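PDB 5VIT: MdcA from Pseudomonas aeruginosa, which is the alpha subunit of malonate decarboxylase and probably transfers the acyl carrier protein from its acetyl thioester to malonate. Local coordinates for residues 477-480 with 481-485. Numbering follows the deposited sequence.
Sequences LEER and QAMIA
Leu477 and Gln481, one helical turn apart, meet through both backbone and side chain. Gln481 N donates to Leu477 O, 2.9 Å away, in a nearly straight bond with an N-H...O angle of 164°. The same i to i+4 pattern continues with Ala482 N on Glu478 O, Met483 N on Glu479 O and Ile484 N on Arg480 O; together with the first bond, four donors and four acceptors are satisfied. Glu479 N is in turn hydrogen-bonded to Ser476 OG. With CG beside its own backbone N (chi1 -67°), Gln481 runs its extended chain back along the preceding turn, where NE2 lies 3.5 Å from Leu477 CG. This NE2 is hydrogen-bonded to Asp365 OD1, while Arg480 NH2 takes the backbone O of the same Asp365, so two neighbouring side chains grip one loop residue. Leu477 CD1 rests against one guanidinium face of Arg480, toward its rim. Farther along, Arg480 CG and Ile484 CD1 approach to 4.0 Å, their side chains pointing the same way. Around the helix, Met483 SD lies 4.1 Å from Glu479 CG; the Glu479 carboxylate forms a salt bridge with Arg475 through OE1. The i to i+4 ladder is that of a regular alpha-helix; in helix 477-486 the Asp365 bonds join one side of it to a loop.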
loop_
_atom_site.group_PDB
_atom_site.type_symbol
_atom_site.label_atom_id
_atom_site.label_comp_id
_atom_site.label_asym_id
_atom_site.label_seq_id
_atom_site.Cartn_x
_atom_site.Cartn_y
_atom_site.Cartn_z
ATOM N N LEU A 477 1.624 13.247 14.511
ATOM C CA LEU A 477 2.152 12.015 15.090
ATOM C C LEU A 477 1.110 10.887 15.039
ATOM O O LEU A 477 1.431 9.733 14.747
ATOM C CB LEU A 477 2.602 12.248 16.535
ATOM C CG LEU A 477 3.020 10.997 17.315
ATOM C CD1 LEU A 477 4.217 10.321 16.658
ATOM C CD2 LEU A 477 3.328 11.331 18.776
ATOM N N GLU A 478 -0.132 11.246 15.327
ATOM C CA GLU A 478 -1.248 10.308 15.329
ATOM C C GLU A 478 -1.457 9.679 13.946
ATOM O O GLU A 478 -1.803 8.511 13.833
ATOM C CB GLU A 478 -2.524 11.025 15.790
ATOM C CG GLU A 478 -3.736 10.120 15.973
ATOM C CD GLU A 478 -5.024 10.898 16.266
ATOM O OE1 GLU A 478 -5.526 11.598 15.354
ATOM O OE2 GLU A 478 -5.536 10.809 17.409
ATOM N N GLU A 479 -1.232 10.449 12.890
ATOM C CA GLU A 479 -1.437 9.917 11.547
ATOM C C GLU A 479 -0.310 8.954 11.186
ATOM O O GLU A 479 -0.533 7.905 10.579
ATOM C CB GLU A 479 -1.528 11.046 10.522
ATOM C CG GLU A 479 -1.799 10.527 9.131
ATOM C CD GLU A 479 -1.953 11.633 8.129
ATOM O OE1 GLU A 479 -2.647 11.398 7.117
ATOM O OE2 GLU A 479 -1.392 12.732 8.368
ATOM N N ARG A 480 0.899 9.320 11.592
ATOM C CA ARG A 480 2.078 8.478 11.443
ATOM C C ARG A 480 1.917 7.129 12.155
ATOM O O ARG A 480 2.249 6.081 11.587
ATOM C CB ARG A 480 3.290 9.221 11.980
ATOM C CG ARG A 480 4.608 8.538 11.759
ATOM C CD ARG A 480 5.692 9.541 12.017
ATOM N NE ARG A 480 6.353 9.293 13.272
ATOM C CZ ARG A 480 6.773 10.235 14.108
ATOM N NH1 ARG A 480 6.576 11.513 13.837
ATOM N NH2 ARG A 480 7.388 9.880 15.229
ATOM N N GLN A 481 1.393 7.159 13.381
ATOM C CA GLN A 481 1.061 5.940 14.118
ATOM C C GLN A 481 0.065 5.085 13.336
ATOM O O GLN A 481 0.214 3.859 13.257
ATOM C CB GLN A 481 0.476 6.273 15.508
ATOM C CG GLN A 481 1.491 6.923 16.449
ATOM C CD GLN A 481 0.838 7.631 17.628
ATOM O OE1 GLN A 481 -0.370 7.820 17.652
ATOM N NE2 GLN A 481 1.644 8.029 18.605
ATOM N N ALA A 482 -0.954 5.726 12.766
ATOM C CA ALA A 482 -1.972 4.980 12.034
ATOM C C ALA A 482 -1.330 4.283 10.840
ATOM O O ALA A 482 -1.635 3.133 10.537
ATOM C CB ALA A 482 -3.116 5.902 11.568
ATOM N N MET A 483 -0.439 4.991 10.167
ATOM C CA MET A 483 0.194 4.444 8.973
ATOM C C MET A 483 1.088 3.264 9.334
ATOM O O MET A 483 1.052 2.232 8.660
ATOM C CB MET A 483 0.977 5.533 8.234
ATOM C CG MET A 483 0.083 6.702 7.806
ATOM S SD MET A 483 1.002 8.164 7.262
ATOM C CE MET A 483 1.823 7.383 5.923
ATOM N N ILE A 484 1.865 3.401 10.409
ATOM C CA ILE A 484 2.740 2.318 10.846
ATOM C C ILE A 484 1.895 1.091 11.201
ATOM O O ILE A 484 2.187 -0.028 10.766
ATOM C CB ILE A 484 3.622 2.744 12.044
ATOM C CG1 ILE A 484 4.686 3.753 11.567
ATOM C CG2 ILE A 484 4.287 1.524 12.706
ATOM C CD1 ILE A 484 5.227 4.680 12.651
ATOM N N ALA A 485 0.826 1.307 11.959
ATOM C CA ALA A 485 -0.043 0.206 12.352
ATOM C C ALA A 485 -0.647 -0.506 11.122
ATOM O O ALA A 485 -0.782 -1.736 11.121
ATOM C CB ALA A 485 -1.162 0.717 13.302
#